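Local coordinates for VlsE1 (Borreliella burgdorferi, PDB 1L8W), which is a variable surface antigen of the Lyme disease spirochaete, a lipoprotein whose variation probably helps the bacterium evade the host immune response, at residues A[70-81]-A[115-126]; A[141-152]-A[283-294]. All coordinates share one frame; numbering follows the deposited sequence.

Contact 1 of 2, residues A[70-81]-A[115-126]; sequences AAKLEKTKTDLN and SELLDKLVKAVK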
loop_
_atom_site.group_PDB
_atom_site.type_symbol
_atom_site.label_atom_id
_atom_site.label_comp_id
_atom_site.label_asym_id
_atom_site.label_seq_id
_atom_site.Cartn_x
_atom_site.Cartn_y
_atom_site.Cartn_z
ATOM N N ALA A 70 6.404 -12.935 -7.677
ATOM C CA ALA A 70 5.824 -13.783 -8.711
ATOM C C ALA A 70 6.803 -14.920 -9.029
ATOM O O ALA A 70 6.422 -16.099 -9.077
ATOM C CB ALA A 70 5.532 -12.958 -9.971
ATOM N N ALA A 71 8.066 -14.558 -9.221
ATOM C CA ALA A 71 9.118 -15.525 -9.539
ATOM C C ALA A 71 9.203 -16.672 -8.532
ATOM O O ALA A 71 9.256 -17.842 -8.913
ATOM C CB ALA A 71 10.457 -14.820 -9.626
ATOM N N LYS A 72 9.221 -16.331 -7.246
ATOM C CA LYS A 72 9.294 -17.341 -6.195
ATOM C C LYS A 72 8.048 -18.219 -6.191
ATOM O O LYS A 72 8.125 -19.419 -5.948
ATOM C CB LYS A 72 9.453 -16.674 -4.821
ATOM C CG LYS A 72 10.733 -15.876 -4.638
ATOM C CD LYS A 72 10.787 -15.244 -3.241
ATOM C CE LYS A 72 12.066 -14.442 -3.015
ATOM N NZ LYS A 72 12.108 -13.797 -1.664
ATOM N N LEU A 73 6.895 -17.617 -6.455
ATOM C CA LEU A 73 5.646 -18.367 -6.487
ATOM C C LEU A 73 5.614 -19.330 -7.669
ATOM O O LEU A 73 5.138 -20.452 -7.549
ATOM C CB LEU A 73 4.452 -17.411 -6.564
ATOM C CG LEU A 73 4.174 -16.600 -5.303
ATOM C CD1 LEU A 73 2.950 -15.745 -5.525
ATOM C CD2 LEU A 73 3.961 -17.540 -4.121
ATOM N N GLU A 74 6.120 -18.883 -8.810
ATOM C CA GLU A 74 6.155 -19.721 -10.007
ATOM C C GLU A 74 7.078 -20.915 -9.828
ATOM O O GLU A 74 6.728 -22.043 -10.191
ATOM C CB GLU A 74 6.602 -18.891 -11.206
ATOM C CG GLU A 74 5.474 -18.069 -11.810
ATOM C CD GLU A 74 5.981 -16.918 -12.650
ATOM O OE1 GLU A 74 7.112 -17.015 -13.170
ATOM O OE2 GLU A 74 5.240 -15.920 -12.800
ATOM N N LYS A 75 8.252 -20.670 -9.258
ATOM C CA LYS A 75 9.207 -21.742 -9.030
ATOM C C LYS A 75 8.658 -22.764 -8.040
ATOM O O LYS A 75 8.763 -23.977 -8.249
ATOM C CB LYS A 75 10.525 -21.176 -8.505
ATOM C CG LYS A 75 11.558 -22.250 -8.315
ATOM C CD LYS A 75 12.961 -21.747 -8.539
ATOM C CE LYS A 75 13.872 -22.931 -8.858
ATOM N NZ LYS A 75 13.695 -24.054 -7.887
ATOM N N THR A 76 8.081 -22.268 -6.951
ATOM C CA THR A 76 7.493 -23.146 -5.950
ATOM C C THR A 76 6.413 -24.008 -6.614
ATOM O O THR A 76 6.292 -25.190 -6.315
ATOM C CB THR A 76 6.871 -22.327 -4.789
ATOM O OG1 THR A 76 7.913 -21.879 -3.911
ATOM C CG2 THR A 76 5.876 -23.166 -4.009
ATOM N N LYS A 77 5.633 -23.421 -7.519
ATOM C CA LYS A 77 4.587 -24.177 -8.200
ATOM C C LYS A 77 5.170 -25.276 -9.089
ATOM O O LYS A 77 4.594 -26.358 -9.206
ATOM C CB LYS A 77 3.711 -23.254 -9.041
ATOM C CG LYS A 77 2.581 -23.994 -9.768
ATOM C CD LYS A 77 1.677 -23.035 -10.515
ATOM C CE LYS A 77 0.500 -23.759 -11.152
ATOM N NZ LYS A 77 0.923 -24.693 -12.232
ATOM N N THR A 78 6.301 -24.992 -9.726
ATOM C CA THR A 78 6.958 -25.979 -10.582
ATOM C C THR A 78 7.470 -27.144 -9.718
ATOM O O THR A 78 7.214 -28.315 -10.016
ATOM C CB THR A 78 8.167 -25.361 -11.336
ATOM O OG1 THR A 78 7.723 -24.275 -12.161
ATOM C CG2 THR A 78 8.852 -26.413 -12.197
ATOM N N ASP A 79 8.187 -26.814 -8.648
ATOM C CA ASP A 79 8.734 -27.835 -7.759
ATOM C C ASP A 79 7.638 -28.694 -7.140
ATOM O O ASP A 79 7.854 -29.855 -6.822
ATOM C CB ASP A 79 9.584 -27.194 -6.657
ATOM C CG ASP A 79 10.725 -26.350 -7.212
ATOM O OD1 ASP A 79 11.158 -26.605 -8.360
ATOM O OD2 ASP A 79 11.196 -25.439 -6.494
ATOM N N LEU A 80 6.454 -28.123 -6.988
ATOM C CA LEU A 80 5.341 -28.856 -6.412
ATOM C C LEU A 80 4.783 -29.860 -7.416
ATOM O O LEU A 80 4.532 -31.017 -7.081
ATOM C CB LEU A 80 4.241 -27.883 -6.000
ATOM C CG LEU A 80 3.053 -28.516 -5.290
ATOM C CD1 LEU A 80 3.522 -29.078 -3.961
ATOM C CD2 LEU A 80 1.958 -27.486 -5.085
ATOM N N ASN A 81 4.589 -29.405 -8.648
ATOM C CA ASN A 81 4.057 -30.255 -9.706
ATOM C C ASN A 81 5.109 -31.178 -10.292
ATOM O O ASN A 81 4.898 -31.771 -11.350
ATOM C CB ASN A 81 3.478 -29.397 -10.824
ATOM C CG ASN A 81 2.313 -28.563 -10.365
ATOM O OD1 ASN A 81 1.294 -29.092 -9.916
ATOM N ND2 ASN A 81 2.451 -27.247 -10.475
ATOM N N SER A 115 -1.731 -26.069 -5.821
ATOM C CA SER A 115 -1.313 -25.557 -7.119
ATOM C C SER A 115 -2.249 -24.435 -7.561
ATOM O O SER A 115 -1.805 -23.409 -8.071
ATOM C CB SER A 115 -1.326 -26.685 -8.158
ATOM O OG SER A 115 -0.978 -26.204 -9.450
ATOM N N GLU A 116 -3.546 -24.637 -7.354
ATOM C CA GLU A 116 -4.547 -23.648 -7.738
ATOM C C GLU A 116 -4.337 -22.392 -6.901
ATOM O O GLU A 116 -4.490 -21.269 -7.388
ATOM C CB GLU A 116 -5.952 -24.202 -7.492
ATOM C CG GLU A 116 -6.999 -23.771 -8.513
ATOM C CD GLU A 116 -7.392 -24.902 -9.460
ATOM O OE1 GLU A 116 -7.752 -25.992 -8.964
ATOM O OE2 GLU A 116 -7.351 -24.700 -10.696
ATOM N N LEU A 117 -3.992 -22.606 -5.634
ATOM C CA LEU A 117 -3.740 -21.523 -4.696
ATOM C C LEU A 117 -2.573 -20.716 -5.261
ATOM O O LEU A 117 -2.675 -19.501 -5.436
ATOM C CB LEU A 117 -3.389 -22.109 -3.317
ATOM C CG LEU A 117 -3.304 -21.262 -2.038
ATOM C CD1 LEU A 117 -1.893 -21.319 -1.494
ATOM C CD2 LEU A 117 -3.743 -19.824 -2.290
ATOM N N LEU A 118 -1.473 -21.403 -5.567
ATOM C CA LEU A 118 -0.299 -20.743 -6.130
ATOM C C LEU A 118 -0.662 -19.946 -7.382
ATOM O O LEU A 118 -0.183 -18.828 -7.569
ATOM C CB LEU A 118 0.784 -21.775 -6.455
ATOM C CG LEU A 118 1.453 -22.410 -5.231
ATOM C CD1 LEU A 118 2.241 -23.645 -5.642
ATOM C CD2 LEU A 118 2.357 -21.389 -4.555
ATOM N N ASP A 119 -1.509 -20.519 -8.236
ATOM C CA ASP A 119 -1.948 -19.845 -9.463
ATOM C C ASP A 119 -2.665 -18.536 -9.174
ATOM O O ASP A 119 -2.420 -17.528 -9.832
ATOM C CB ASP A 119 -2.894 -20.737 -10.274
ATOM C CG ASP A 119 -2.161 -21.718 -11.153
ATOM O OD1 ASP A 119 -0.966 -21.475 -11.439
ATOM O OD2 ASP A 119 -2.781 -22.721 -11.572
ATOM N N LYS A 120 -3.564 -18.568 -8.198
ATOM C CA LYS A 120 -4.333 -17.394 -7.813
ATOM C C LYS A 120 -3.439 -16.269 -7.299
ATOM O O LYS A 120 -3.671 -15.094 -7.588
ATOM C CB LYS A 120 -5.356 -17.773 -6.738
ATOM C CG LYS A 120 -6.374 -18.810 -7.206
ATOM C CD LYS A 120 -7.419 -19.123 -6.144
ATOM C CE LYS A 120 -8.437 -20.117 -6.682
ATOM N NZ LYS A 120 -9.404 -20.543 -5.641
ATOM N N LEU A 121 -2.420 -16.642 -6.538
ATOM C CA LEU A 121 -1.495 -15.679 -5.974
ATOM C C LEU A 121 -0.677 -15.014 -7.084
ATOM O O LEU A 121 -0.565 -13.790 -7.131
ATOM C CB LEU A 121 -0.570 -16.375 -4.962
ATOM C CG LEU A 121 -1.203 -16.930 -3.676
ATOM C CD1 LEU A 121 -0.194 -17.797 -2.923
ATOM C CD2 LEU A 121 -1.674 -15.787 -2.797
ATOM N N VAL A 122 -0.123 -15.815 -7.986
ATOM C CA VAL A 122 0.678 -15.271 -9.077
ATOM C C VAL A 122 -0.137 -14.288 -9.908
ATOM O O VAL A 122 0.331 -13.188 -10.210
ATOM C CB VAL A 122 1.221 -16.393 -9.985
ATOM C CG1 VAL A 122 1.971 -15.794 -11.169
ATOM C CG2 VAL A 122 2.142 -17.304 -9.175
ATOM N N LYS A 123 -1.352 -14.680 -10.272
ATOM C CA LYS A 123 -2.230 -13.812 -11.050
ATOM C C LYS A 123 -2.548 -12.540 -10.269
ATOM O O LYS A 123 -2.632 -11.453 -10.842
ATOM C CB LYS A 123 -3.531 -14.536 -11.395
ATOM C CG LYS A 123 -3.481 -15.379 -12.677
ATOM C CD LYS A 123 -2.475 -16.535 -12.605
ATOM C CE LYS A 123 -2.365 -17.259 -13.951
ATOM N NZ LYS A 123 -1.455 -18.446 -13.905
ATOM N N ALA A 124 -2.719 -12.684 -8.956
ATOM C CA ALA A 124 -3.026 -11.548 -8.098
ATOM C C ALA A 124 -1.843 -10.586 -7.974
ATOM O O ALA A 124 -2.020 -9.367 -8.077
ATOM C CB ALA A 124 -3.459 -12.037 -6.710
ATOM N N VAL A 125 -0.636 -11.116 -7.761
ATOM C CA VAL A 125 0.520 -10.236 -7.633
ATOM C C VAL A 125 0.827 -9.570 -8.967
ATOM O O VAL A 125 1.273 -8.426 -8.997
ATOM C CB VAL A 125 1.804 -10.979 -7.124
ATOM C CG1 VAL A 125 1.473 -11.828 -5.887
ATOM C CG2 VAL A 125 2.423 -11.806 -8.232
ATOM N N LYS A 126 0.577 -10.272 -10.071
ATOM C CA LYS A 126 0.839 -9.700 -11.393
ATOM C C LYS A 126 -0.101 -8.530 -11.685
ATOM O O LYS A 126 0.248 -7.600 -12.432
ATOM C CB LYS A 126 0.733 -10.770 -12.481
ATOM C CG LYS A 126 1.891 -11.776 -12.465
ATOM C CD LYS A 126 1.788 -12.743 -13.644
ATOM C CE LYS A 126 2.926 -13.761 -13.663
ATOM N NZ LYS A 126 4.265 -13.126 -13.763
HETATM O O HOH W 1 -1.089 -23.656 -14.019
#
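Leu73 and Leu118 form the apolar centre of this antiparallel helix pair. Each is a knob in a hole of the other helix. The axes of the two segments approach to 9.4 Å at an angle of 161°. Leu73 sits among Leu118, Leu121, Val122 and Val125. Its CG lies anti to the carbonyl carbon (chi1 -70°), and its CD1 meets Leu121 CB at 3.6 Å, the two side chains crossing at about a right angle. Packing is tight at the root of this knob, where Leu73 CB is 3.5 Å from Val122 CG2. Leu118 enters among Leu73, Thr76, Lys77 and Leu80. Its CD1 lies 3.7 Å from Lys77 CB, and the two side chains run past each other in opposite directions. Near the start of segment 70-81, Ala70 CB rests on Val125 CG2 at 3.7 Å.

Charged groups border this apolar strip. Lys126 bends at its last torsion and puts NZ 3.1 Å from Glu74 OE2. In this salt bridge NZ meets the oxygen nearly along its C-O axis. A water accepts from Lys77 NZ at 2.9 Å and donates to Asp119 OD2 at 3.1 Å.

Helix 294-333 covers the leucine side: Ile320 touches Leu73, and Val324 touches Leu118 and Leu121. Helix 153-170 packs against Ala124 and Val125 through Ile166.

Contact 2 of 2, residues A[141-152]-A[283-294]; sequences VVADADAAKVAD and KDGKFAVKDGEK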
loop_
_atom_site.group_PDB
_atom_site.type_symbol
_atom_site.label_atom_id
_atom_site.label_comp_id
_atom_site.label_asym_id
_atom_site.label_seq_id
_atom_site.Cartn_x
_atom_site.Cartn_y
_atom_site.Cartn_z
ATOM N N VAL A 141 8.366 14.484 -2.617
ATOM C CA VAL A 141 7.825 15.690 -1.999
ATOM C C VAL A 141 7.993 16.896 -2.916
ATOM O O VAL A 141 9.108 17.204 -3.329
ATOM C CB VAL A 141 8.557 16.008 -0.678
ATOM C CG1 VAL A 141 8.031 17.321 -0.089
ATOM C CG2 VAL A 141 8.391 14.845 0.299
ATOM N N VAL A 142 6.892 17.581 -3.225
ATOM C CA VAL A 142 6.945 18.766 -4.087
ATOM C C VAL A 142 6.475 20.035 -3.377
ATOM O O VAL A 142 5.500 20.017 -2.622
ATOM C CB VAL A 142 6.095 18.578 -5.373
ATOM C CG1 VAL A 142 6.633 17.410 -6.178
ATOM C CG2 VAL A 142 4.644 18.343 -5.021
ATOM N N ALA A 143 7.182 21.134 -3.626
ATOM C CA ALA A 143 6.864 22.426 -3.030
ATOM C C ALA A 143 6.428 23.423 -4.106
ATOM O O ALA A 143 5.779 24.426 -3.804
ATOM C CB ALA A 143 8.072 22.961 -2.287
ATOM N N ASP A 144 6.801 23.141 -5.356
ATOM C CA ASP A 144 6.440 23.985 -6.493
ATOM C C ASP A 144 5.009 23.689 -6.931
ATOM O O ASP A 144 4.668 22.548 -7.240
ATOM C CB ASP A 144 7.378 23.745 -7.680
ATOM C CG ASP A 144 8.762 24.311 -7.460
ATOM O OD1 ASP A 144 8.861 25.479 -7.015
ATOM O OD2 ASP A 144 9.752 23.596 -7.743
ATOM N N ALA A 145 4.185 24.727 -6.971
ATOM C CA ALA A 145 2.785 24.599 -7.359
ATOM C C ALA A 145 2.566 23.814 -8.652
ATOM O O ALA A 145 1.507 23.214 -8.849
ATOM C CB ALA A 145 2.161 25.981 -7.481
ATOM N N ASP A 146 3.557 23.815 -9.537
ATOM C CA ASP A 146 3.426 23.095 -10.798
ATOM C C ASP A 146 3.773 21.615 -10.686
ATOM O O ASP A 146 3.227 20.788 -11.420
ATOM C CB ASP A 146 4.298 23.747 -11.874
ATOM C CG ASP A 146 3.842 25.154 -12.219
ATOM O OD1 ASP A 146 2.617 25.359 -12.394
ATOM O OD2 ASP A 146 4.707 26.052 -12.327
ATOM N N ALA A 147 4.671 21.278 -9.763
ATOM C CA ALA A 147 5.093 19.889 -9.575
ATOM C C ALA A 147 3.994 18.990 -9.009
ATOM O O ALA A 147 4.014 17.776 -9.218
ATOM C CB ALA A 147 6.322 19.836 -8.669
ATOM N N ALA A 148 3.041 19.581 -8.291
ATOM C CA ALA A 148 1.945 18.809 -7.704
ATOM C C ALA A 148 1.087 18.197 -8.805
ATOM O O ALA A 148 0.978 18.756 -9.894
ATOM C CB ALA A 148 1.083 19.700 -6.803
ATOM N N LYS A 149 0.477 17.053 -8.513
ATOM C CA LYS A 149 -0.362 16.370 -9.490
ATOM C C LYS A 149 -1.346 15.401 -8.839
ATOM O O LYS A 149 -1.240 15.068 -7.654
ATOM C CB LYS A 149 0.510 15.574 -10.475
ATOM C CG LYS A 149 1.422 16.404 -11.368
ATOM C CD LYS A 149 2.285 15.503 -12.231
ATOM C CE LYS A 149 3.168 16.305 -13.184
ATOM N NZ LYS A 149 4.037 15.417 -14.009
ATOM N N VAL A 150 -2.313 14.961 -9.633
ATOM C CA VAL A 150 -3.288 13.986 -9.179
ATOM C C VAL A 150 -2.585 12.658 -9.405
ATOM O O VAL A 150 -1.914 12.485 -10.419
ATOM C CB VAL A 150 -4.572 13.988 -10.046
ATOM C CG1 VAL A 150 -5.506 12.885 -9.573
ATOM C CG2 VAL A 150 -5.267 15.343 -9.969
ATOM N N ALA A 151 -2.717 11.731 -8.465
ATOM C CA ALA A 151 -2.087 10.429 -8.627
ATOM C C ALA A 151 -2.769 9.721 -9.786
ATOM O O ALA A 151 -3.941 9.960 -10.054
ATOM C CB ALA A 151 -2.233 9.604 -7.353
ATOM N N ASP A 152 -2.029 8.860 -10.472
ATOM C CA ASP A 152 -2.576 8.109 -11.596
ATOM C C ASP A 152 -3.611 7.145 -11.033
ATOM O O ASP A 152 -3.277 6.254 -10.252
ATOM C CB ASP A 152 -1.455 7.345 -12.311
ATOM C CG ASP A 152 -1.933 6.638 -13.570
ATOM O OD1 ASP A 152 -2.567 5.565 -13.469
ATOM O OD2 ASP A 152 -1.677 7.170 -14.664
ATOM N N LYS A 283 2.042 5.537 -9.377
ATOM C CA LYS A 283 2.622 6.452 -10.347
ATOM C C LYS A 283 1.987 7.837 -10.184
ATOM O O LYS A 283 0.777 7.947 -9.993
ATOM C CB LYS A 283 2.348 5.926 -11.756
ATOM C CG LYS A 283 2.403 6.976 -12.854
ATOM C CD LYS A 283 1.779 6.448 -14.135
ATOM C CE LYS A 283 2.826 6.180 -15.200
ATOM N NZ LYS A 283 3.432 7.438 -15.706
ATOM N N ASP A 284 2.817 8.877 -10.276
ATOM C CA ASP A 284 2.402 10.273 -10.142
ATOM C C ASP A 284 1.913 10.652 -8.746
ATOM O O ASP A 284 1.427 11.767 -8.538
ATOM C CB ASP A 284 1.313 10.633 -11.158
ATOM C CG ASP A 284 1.813 10.594 -12.597
ATOM O OD1 ASP A 284 2.999 10.923 -12.833
ATOM O OD2 ASP A 284 1.005 10.251 -13.490
ATOM N N GLY A 285 2.031 9.731 -7.794
ATOM C CA GLY A 285 1.598 10.032 -6.441
ATOM C C GLY A 285 2.692 10.772 -5.702
ATOM O O GLY A 285 3.749 10.208 -5.450
ATOM N N LYS A 286 2.448 12.032 -5.354
ATOM C CA LYS A 286 3.443 12.840 -4.649
ATOM C C LYS A 286 2.828 13.606 -3.478
ATOM O O LYS A 286 1.616 13.762 -3.398
ATOM C CB LYS A 286 4.078 13.834 -5.619
ATOM C CG LYS A 286 4.594 13.195 -6.888
ATOM C CD LYS A 286 5.016 14.251 -7.895
ATOM C CE LYS A 286 5.595 13.619 -9.153
ATOM N NZ LYS A 286 6.004 14.665 -10.130
ATOM N N PHE A 287 3.677 14.095 -2.581
ATOM C CA PHE A 287 3.215 14.836 -1.411
ATOM C C PHE A 287 3.606 16.305 -1.505
ATOM O O PHE A 287 4.780 16.643 -1.699
ATOM C CB PHE A 287 3.786 14.180 -0.158
ATOM C CG PHE A 287 3.415 12.730 -0.038
ATOM C CD1 PHE A 287 2.188 12.355 0.505
ATOM C CD2 PHE A 287 4.252 11.745 -0.548
ATOM C CE1 PHE A 287 1.795 11.022 0.530
ATOM C CE2 PHE A 287 3.869 10.402 -0.529
ATOM C CZ PHE A 287 2.637 10.040 0.007
ATOM N N ALA A 288 2.609 17.175 -1.375
ATOM C CA ALA A 288 2.831 18.609 -1.494
ATOM C C ALA A 288 2.888 19.417 -0.190
ATOM O O ALA A 288 2.155 19.155 0.770
ATOM C CB ALA A 288 1.776 19.196 -2.425
ATOM N N VAL A 289 3.771 20.409 -0.181
ATOM C CA VAL A 289 3.955 21.289 0.965
ATOM C C VAL A 289 4.035 22.743 0.467
ATOM O O VAL A 289 4.235 22.987 -0.732
ATOM C CB VAL A 289 5.264 20.947 1.723
ATOM C CG1 VAL A 289 5.213 19.520 2.259
ATOM C CG2 VAL A 289 6.460 21.116 0.794
ATOM N N LYS A 290 3.867 23.695 1.388
ATOM C CA LYS A 290 3.944 25.123 1.067
ATOM C C LYS A 290 5.409 25.439 0.787
ATOM O O LYS A 290 6.291 24.685 1.200
ATOM C CB LYS A 290 3.488 25.975 2.263
ATOM C CG LYS A 290 2.116 25.623 2.817
ATOM C CD LYS A 290 1.837 26.280 4.178
ATOM C CE LYS A 290 1.654 27.796 4.101
ATOM N NZ LYS A 290 2.924 28.571 3.960
ATOM N N ASP A 291 5.677 26.540 0.091
ATOM C CA ASP A 291 7.060 26.919 -0.182
ATOM C C ASP A 291 7.691 27.335 1.143
ATOM O O ASP A 291 7.030 27.937 1.995
ATOM C CB ASP A 291 7.130 28.068 -1.191
ATOM C CG ASP A 291 5.824 28.817 -1.315
ATOM O OD1 ASP A 291 5.299 29.292 -0.282
ATOM O OD2 ASP A 291 5.325 28.930 -2.455
ATOM N N GLY A 292 8.966 27.007 1.320
ATOM C CA GLY A 292 9.633 27.331 2.567
ATOM C C GLY A 292 9.312 26.258 3.592
ATOM O O GLY A 292 9.567 26.421 4.784
ATOM N N GLU A 293 8.741 25.154 3.118
ATOM C CA GLU A 293 8.383 24.039 3.989
ATOM C C GLU A 293 9.044 22.720 3.600
ATOM O O GLU A 293 9.225 21.848 4.442
ATOM C CB GLU A 293 6.867 23.842 4.007
ATOM C CG GLU A 293 6.142 24.710 5.013
ATOM C CD GLU A 293 6.622 24.471 6.422
ATOM O OE1 GLU A 293 6.655 23.302 6.853
ATOM O OE2 GLU A 293 6.967 25.457 7.102
ATOM N N LYS A 294 9.396 22.575 2.329
ATOM C CA LYS A 294 10.014 21.347 1.849
ATOM C C LYS A 294 11.079 20.833 2.801
ATOM O O LYS A 294 10.941 19.766 3.384
ATOM C CB LYS A 294 10.642 21.558 0.469
ATOM C CG LYS A 294 11.414 20.352 -0.027
ATOM C CD LYS A 294 12.113 20.616 -1.350
ATOM C CE LYS A 294 11.132 20.650 -2.498
ATOM N NZ LYS A 294 10.453 19.339 -2.671
HETATM O O HOH W 2 0.022 12.678 -6.343
HETATM O O HOH W 3 1.146 16.340 -5.648
HETATM O O HOH W 4 4.793 12.885 -12.596
HETATM O O HOH W 5 -1.690 11.290 -12.847
#
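Val141 and Phe287 share one face of a minimal two-stranded parallel sheet; Val142 and Ala288 share the other. These two short strands are a small beta element in a mostly helical protein. On the first face, the Phe287 ring leads away from Val141 toward Ile301 and Ala305 of helix 294-333. Ile301 also touches Val141. On the second face, Val142 CG2 meets Ala288 CB at 4.0 Å. The other branch, CG1, lies anti to the carbonyl carbon (chi1 -61°) and packs on the aliphatic part of Lys286, whose chain crosses it at about a right angle. At one edge of the sheet, the backbone of Ala288 is hydrogen-bonded to Leu193.

Two backbone bonds cross between the segments here. Val142 N donates to Phe287 O at 2.8 Å, and Val289 N donates to Val142 O at 3.0 Å. Phe287 is also bonded to the backbone of Glu140, which extends the ladder. Ala143 CB touches Val289 CG2 at 3.9 Å, and the bent Lys294 chain packs on the same Ala143 methyl.

Where the two segments meet again, Asp152 N donates to Lys283 O at 3.0 Å, with an N-H...O angle of 163°. Asp152 precedes helix 153-170 as its N-cap, and its OD1 accepts from Ser155 N. Lys283 CD lies against the Asp152 carboxylate, and the two side chains cross obliquely.

Between these direct links, waters bridge the backbones. One accepts from Lys286 N at 2.7 Å and donates to the carbonyl oxygens of Lys149 and Asp284. Another joins three charged side chains: it accepts from Lys149 NZ at 3.0 Å, receives a weak bond from Lys286 NZ, and donates to Asp284 OD1 at 2.7 Å.

The contacts lie on opposite sides of the chain's centre, about 38 Å apart between their centres, and do not touch. Both are partly buried. Contact 1 joins two long helices, and its centre is mainly leucine and valine, with charges along its border. Contact 2 joins mostly loop segments around a minimal sheet. Backbone bonds and bridging waters are prominent there, where contact 1 shows knobs-into-holes packing. Helix 106-131 of contact 1 leads along the chain to strand 141-142 of contact 2. Helix 294-333 touches both: it covers the leucines of contact 1 and packs against Val141 and Phe287 of contact 2.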